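Local coordinates for protein transcription factor inhibitor I-kappa-B-beta (Mus musculus, PDB 1OY3) that inhibits the transcription factor NF-kappa-B by binding it and holding it in the cytoplasm, through a stack of ankyrin repeats, at residues C[61-66]-C[96-102]; C[44-50]-C[70-76]. One frame throughout, in Å; residues are numbered along the deposited sequence.

Interaction 1: residues C[61-66]-C[96-102]; sequences VEKLYA and VLLQPRP
Y65, near the end of helix 58-66 in ankyrin repeat 2, reaches into the chain that turns away from helix 91-97, so the contact joins helix 58-66 to the end of helix 91-97 and the chain that follows it in repeat 3. From CB, which leaves the helix, CG is placed anti to the backbone N (chi1 -169°), sending the ring into a slot between L97 and R101. Y65 CG lies 4.0 Å from P102 CD, and CD1 meets the same P102 CD at 3.6 Å. Farther along, CE1 comes 3.3 Å from V96 O. CE2, on the other flank, lies over the centre of the R101 guanidinium, the two planes turned 55° apart. L97 CD2 sits above one face of the ring, off toward its rim; R101 CA and CB cover the opposite face, CA in a CH-pi contact. At the tip, Y65 OH donates to Q99 O at 2.7 Å, nearly along the C=O axis, which ties the phenol to the turn backbone. One helical turn earlier, the V61 and L97 side chains cross at about a right angle, CG1 against CD2, and V96 CG1 rests on CA and CB of E62. R101, bent at chi3, gives NH2 to A69 O and only a weak bond from NE to Y65 O. Beyond it A66 CB touches P102 CB, and one water donates both to A66 O and to P102 O.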
loop_
_atom_site.group_PDB
_atom_site.type_symbol
_atom_site.label_atom_id
_atom_site.label_comp_id
_atom_site.label_asym_id
_atom_site.label_seq_id
_atom_site.Cartn_x
_atom_site.Cartn_y
_atom_site.Cartn_z
ATOM N N VAL C 61 20.499 -8.500 7.355
ATOM C CA VAL C 61 19.281 -8.417 8.131
ATOM C C VAL C 61 19.455 -9.155 9.457
ATOM O O VAL C 61 18.927 -8.720 10.484
ATOM C CB VAL C 61 18.074 -8.999 7.349
ATOM C CG1 VAL C 61 16.886 -9.203 8.285
ATOM C CG2 VAL C 61 17.694 -8.037 6.207
ATOM N N GLU C 62 20.207 -10.256 9.445
ATOM C CA GLU C 62 20.430 -11.029 10.664
ATOM C C GLU C 62 21.261 -10.256 11.680
ATOM O O GLU C 62 20.962 -10.273 12.874
ATOM C CB GLU C 62 21.115 -12.368 10.342
ATOM C CG GLU C 62 21.477 -13.209 11.573
ATOM C CD GLU C 62 21.993 -14.601 11.217
ATOM O OE1 GLU C 62 22.796 -14.709 10.267
ATOM O OE2 GLU C 62 21.601 -15.583 11.885
ATOM N N LYS C 63 22.307 -9.584 11.209
ATOM C CA LYS C 63 23.169 -8.817 12.104
ATOM C C LYS C 63 22.343 -7.769 12.817
ATOM O O LYS C 63 22.371 -7.665 14.047
ATOM C CB LYS C 63 24.285 -8.141 11.316
ATOM C CG LYS C 63 25.245 -9.106 10.665
ATOM C CD LYS C 63 26.373 -8.332 10.001
ATOM C CE LYS C 63 27.387 -9.259 9.374
ATOM N NZ LYS C 63 28.399 -8.452 8.652
ATOM N N LEU C 64 21.585 -7.005 12.038
ATOM C CA LEU C 64 20.730 -5.964 12.588
ATOM C C LEU C 64 19.703 -6.581 13.530
ATOM O O LEU C 64 19.474 -6.071 14.631
ATOM C CB LEU C 64 20.043 -5.192 11.444
ATOM C CG LEU C 64 21.059 -4.455 10.566
ATOM C CD1 LEU C 64 20.423 -3.936 9.279
ATOM C CD2 LEU C 64 21.660 -3.307 11.382
ATOM N N TYR C 65 19.106 -7.693 13.110
ATOM C CA TYR C 65 18.093 -8.373 13.924
ATOM C C TYR C 65 18.741 -8.926 15.204
ATOM O O TYR C 65 18.210 -8.778 16.307
ATOM C CB TYR C 65 17.458 -9.515 13.109
ATOM C CG TYR C 65 16.215 -10.159 13.711
ATOM C CD1 TYR C 65 15.897 -11.487 13.417
ATOM C CD2 TYR C 65 15.336 -9.442 14.528
ATOM C CE1 TYR C 65 14.755 -12.082 13.912
ATOM C CE2 TYR C 65 14.161 -10.037 15.030
ATOM C CZ TYR C 65 13.889 -11.358 14.711
ATOM O OH TYR C 65 12.733 -11.967 15.164
ATOM N N ALA C 66 19.901 -9.552 15.045
ATOM C CA ALA C 66 20.630 -10.128 16.164
ATOM C C ALA C 66 21.006 -9.032 17.149
ATOM O O ALA C 66 20.972 -9.244 18.361
ATOM C CB ALA C 66 21.894 -10.839 15.662
ATOM N N VAL C 96 14.813 -14.917 7.846
ATOM C CA VAL C 96 15.608 -14.474 8.989
ATOM C C VAL C 96 14.694 -13.796 10.016
ATOM O O VAL C 96 14.813 -14.018 11.220
ATOM C CB VAL C 96 16.681 -13.439 8.562
ATOM C CG1 VAL C 96 17.358 -12.875 9.784
ATOM C CG2 VAL C 96 17.698 -14.085 7.617
ATOM N N LEU C 97 13.779 -12.963 9.531
ATOM C CA LEU C 97 12.876 -12.247 10.419
ATOM C C LEU C 97 11.797 -13.109 11.057
ATOM O O LEU C 97 11.435 -12.893 12.215
ATOM C CB LEU C 97 12.201 -11.090 9.679
ATOM C CG LEU C 97 13.092 -9.938 9.202
ATOM C CD1 LEU C 97 12.255 -8.970 8.386
ATOM C CD2 LEU C 97 13.739 -9.232 10.398
ATOM N N LEU C 98 11.297 -14.083 10.300
ATOM C CA LEU C 98 10.222 -14.958 10.754
ATOM C C LEU C 98 10.588 -16.083 11.737
ATOM O O LEU C 98 10.264 -17.247 11.508
ATOM C CB LEU C 98 9.519 -15.546 9.525
ATOM C CG LEU C 98 8.870 -14.493 8.613
ATOM C CD1 LEU C 98 8.453 -15.124 7.299
ATOM C CD2 LEU C 98 7.683 -13.871 9.316
ATOM N N GLN C 99 11.254 -15.721 12.828
ATOM C CA GLN C 99 11.658 -16.669 13.871
ATOM C C GLN C 99 12.172 -15.859 15.048
ATOM O O GLN C 99 12.407 -14.667 14.916
ATOM C CB GLN C 99 12.768 -17.601 13.364
ATOM C CG GLN C 99 14.078 -16.913 13.010
ATOM C CD GLN C 99 15.063 -17.847 12.300
ATOM O OE1 GLN C 99 15.243 -17.771 11.084
ATOM N NE2 GLN C 99 15.689 -18.733 13.058
ATOM N N PRO C 100 12.340 -16.496 16.218
ATOM C CA PRO C 100 12.833 -15.770 17.386
ATOM C C PRO C 100 14.177 -15.120 17.082
ATOM O O PRO C 100 15.044 -15.736 16.476
ATOM C CB PRO C 100 12.949 -16.865 18.443
ATOM C CG PRO C 100 11.842 -17.808 18.057
ATOM C CD PRO C 100 11.990 -17.884 16.567
ATOM N N ARG C 101 14.335 -13.871 17.495
ATOM C CA ARG C 101 15.575 -13.140 17.281
ATOM C C ARG C 101 16.789 -13.978 17.693
ATOM O O ARG C 101 16.719 -14.764 18.633
ATOM C CB ARG C 101 15.550 -11.833 18.086
ATOM C CG ARG C 101 16.881 -11.102 18.109
ATOM C CD ARG C 101 16.866 -9.861 18.992
ATOM N NE ARG C 101 16.240 -8.707 18.351
ATOM C CZ ARG C 101 14.933 -8.472 18.327
ATOM N NH1 ARG C 101 14.090 -9.313 18.913
ATOM N NH2 ARG C 101 14.470 -7.386 17.726
ATOM N N PRO C 102 17.914 -13.833 16.979
ATOM C CA PRO C 102 19.105 -14.609 17.341
ATOM C C PRO C 102 19.513 -14.322 18.786
ATOM O O PRO C 102 19.371 -13.197 19.266
ATOM C CB PRO C 102 20.157 -14.116 16.358
ATOM C CG PRO C 102 19.340 -13.774 15.131
ATOM C CD PRO C 102 18.128 -13.076 15.731
HETATM O O HOH W 1 20.454 -10.834 20.436
#

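Interaction 2: residues C[44-50]-C[70-76]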
loop_
_atom_site.group_PDB
_atom_site.type_symbol
_atom_site.label_atom_id
_atom_site.label_comp_id
_atom_site.label_asym_id
_atom_site.label_seq_id
_atom_site.Cartn_x
_atom_site.Cartn_y
_atom_site.Cartn_z
ATOM N N LEU C 44 12.856 9.142 5.184
ATOM C CA LEU C 44 11.856 8.336 4.487
ATOM C C LEU C 44 11.227 7.403 5.525
ATOM O O LEU C 44 10.405 6.552 5.202
ATOM C CB LEU C 44 12.509 7.536 3.356
ATOM C CG LEU C 44 13.022 8.378 2.181
ATOM C CD1 LEU C 44 13.886 7.530 1.243
ATOM C CD2 LEU C 44 11.827 8.969 1.435
ATOM N N GLY C 45 11.607 7.595 6.786
ATOM C CA GLY C 45 11.085 6.778 7.868
ATOM C C GLY C 45 11.743 5.413 7.938
ATOM O O GLY C 45 11.321 4.540 8.696
ATOM N N GLN C 46 12.788 5.226 7.144
ATOM C CA GLN C 46 13.491 3.952 7.106
ATOM C C GLN C 46 14.573 3.806 8.164
ATOM O O GLN C 46 15.271 4.761 8.498
ATOM C CB GLN C 46 14.142 3.764 5.741
ATOM C CG GLN C 46 13.197 3.804 4.564
ATOM C CD GLN C 46 13.952 3.939 3.259
ATOM O OE1 GLN C 46 13.461 3.560 2.186
ATOM N NE2 GLN C 46 15.152 4.502 3.340
ATOM N N THR C 47 14.709 2.596 8.690
ATOM C CA THR C 47 15.747 2.309 9.673
ATOM C C THR C 47 16.802 1.545 8.879
ATOM O O THR C 47 16.644 1.336 7.672
ATOM C CB THR C 47 15.218 1.406 10.799
ATOM O OG1 THR C 47 14.751 0.173 10.236
ATOM C CG2 THR C 47 14.073 2.098 11.539
ATOM N N ALA C 48 17.877 1.127 9.534
ATOM C CA ALA C 48 18.914 0.368 8.845
ATOM C C ALA C 48 18.340 -0.981 8.406
ATOM O O ALA C 48 18.700 -1.510 7.350
ATOM C CB ALA C 48 20.101 0.153 9.770
ATOM N N LEU C 49 17.444 -1.532 9.226
ATOM C CA LEU C 49 16.819 -2.826 8.932
ATOM C C LEU C 49 16.049 -2.705 7.623
ATOM O O LEU C 49 16.188 -3.534 6.741
ATOM C CB LEU C 49 15.838 -3.226 10.047
ATOM C CG LEU C 49 15.759 -4.686 10.510
ATOM C CD1 LEU C 49 14.319 -5.029 10.914
ATOM C CD2 LEU C 49 16.236 -5.603 9.418
ATOM N N HIS C 50 15.228 -1.663 7.518
ATOM C CA HIS C 50 14.427 -1.414 6.320
ATOM C C HIS C 50 15.320 -1.407 5.088
ATOM O O HIS C 50 15.002 -2.004 4.057
ATOM C CB HIS C 50 13.728 -0.054 6.398
ATOM C CG HIS C 50 12.567 -0.001 7.340
ATOM N ND1 HIS C 50 12.464 0.949 8.337
ATOM C CD2 HIS C 50 11.422 -0.720 7.387
ATOM C CE1 HIS C 50 11.304 0.815 8.954
ATOM N NE2 HIS C 50 10.652 -0.191 8.397
ATOM N N GLY C 70 14.532 -3.039 15.917
ATOM C CA GLY C 70 13.084 -3.171 15.993
ATOM C C GLY C 70 12.500 -3.702 14.695
ATOM O O GLY C 70 12.776 -3.188 13.617
ATOM N N VAL C 71 11.668 -4.727 14.797
ATOM C CA VAL C 71 11.101 -5.342 13.611
ATOM C C VAL C 71 9.700 -4.836 13.244
ATOM O O VAL C 71 9.152 -5.202 12.206
ATOM C CB VAL C 71 11.094 -6.881 13.782
ATOM C CG1 VAL C 71 9.927 -7.316 14.656
ATOM C CG2 VAL C 71 11.057 -7.544 12.446
ATOM N N LEU C 72 9.122 -3.998 14.093
ATOM C CA LEU C 72 7.790 -3.459 13.834
ATOM C C LEU C 72 7.838 -2.010 13.382
ATOM O O LEU C 72 6.828 -1.463 12.952
ATOM C CB LEU C 72 6.906 -3.570 15.084
ATOM C CG LEU C 72 6.564 -4.986 15.548
ATOM C CD1 LEU C 72 5.560 -4.917 16.684
ATOM C CD2 LEU C 72 5.977 -5.786 14.397
ATOM N N VAL C 73 9.003 -1.385 13.485
ATOM C CA VAL C 73 9.132 0.007 13.073
ATOM C C VAL C 73 8.646 0.108 11.636
ATOM O O VAL C 73 8.895 -0.782 10.831
ATOM C CB VAL C 73 10.605 0.493 13.168
ATOM C CG1 VAL C 73 10.703 1.957 12.749
ATOM C CG2 VAL C 73 11.117 0.316 14.604
ATOM N N ALA C 74 7.933 1.182 11.320
ATOM C CA ALA C 74 7.409 1.372 9.975
ATOM C C ALA C 74 7.963 2.626 9.315
ATOM O O ALA C 74 8.133 3.652 9.963
ATOM C CB ALA C 74 5.893 1.460 10.024
ATOM N N GLU C 75 8.249 2.538 8.023
ATOM C CA GLU C 75 8.734 3.698 7.301
ATOM C C GLU C 75 7.546 4.539 6.842
ATOM O O GLU C 75 6.425 4.331 7.314
ATOM C CB GLU C 75 9.612 3.262 6.123
ATOM C CG GLU C 75 9.088 2.106 5.311
ATOM C CD GLU C 75 8.025 2.525 4.321
ATOM O OE1 GLU C 75 6.832 2.549 4.680
ATOM O OE2 GLU C 75 8.401 2.846 3.183
ATOM N N ARG C 76 7.790 5.467 5.919
ATOM C CA ARG C 76 6.770 6.386 5.414
ATOM C C ARG C 76 5.438 5.790 4.979
ATOM O O ARG C 76 4.396 6.399 5.211
ATOM C CB ARG C 76 7.330 7.209 4.257
ATOM C CG ARG C 76 7.695 6.393 3.031
ATOM C CD ARG C 76 8.200 7.295 1.908
ATOM N NE ARG C 76 9.039 6.577 0.949
ATOM C CZ ARG C 76 10.058 5.792 1.296
ATOM N NH1 ARG C 76 10.362 5.621 2.577
ATOM N NH2 ARG C 76 10.777 5.184 0.367
HETATM O O HOH W 2 12.901 -1.675 11.201
#
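R76 and L44 lie side by side and point the same way, where the start of ankyrin repeat 2 meets the chain that leaves it toward helix 81-85. L44 CD2 sits over the centre of the R76 guanidinium, 3.6 Å above its plane, while L44 O is at the edge. That oxygen, L44 O, takes R76 N at 2.9 Å and, weakly, R76 NH1. E75 turns its CB over one face of the H50 ring, a CH-pi contact 13° off the normal; beyond it the chain bends at chi2 and leads OE1 away to H79 N. At the ring edge, in plane, H50 ND1 accepts from T47 N at 2.8 Å, which fixes the imidazole's rotation, and NE2 donates weakly to V73 O and, also weakly, to H79 O. This is the histidine of the ankyrin TPLH-type motif, here TALH. T47 is the N-cap of helix 48-55, its OG1 receiving a weak bond from H50 N in a capping box. A water joins OG1 to G70 O, and T47 CG2 touches V73 CG1 at 3.6 Å. G45 O meets E75 CA in a CA-H...O contact at 3.1 Å. The loop 70-76, between helices 58-66 and 81-85, passes alongside the start of helix 48-55, whose L49 packs on V61 and A81 and whose H50 touches L84.

How the interactions relate
Interaction 1 joins helix 58-66 of repeat 2 to the end of helix 91-97 and the chain after it in repeat 3, whereas interaction 2 closes repeat 2 on the loop leading to repeat 3; their segments alternate along the chain. Both are partly buried. In 61-66 with 96-102 the inner side is mostly apolar, with one tyrosine hydroxyl bonded to a backbone carbonyl, and R101 and the prolines lie toward the surface; in 44-50 with 70-76 the inside is a polar network of threonine, histidine, water and backbone, with R76 at the surface. They meet in shared apolar packing, buried at V61, L49, L64 and A48; L97 also touches the partly exposed V71.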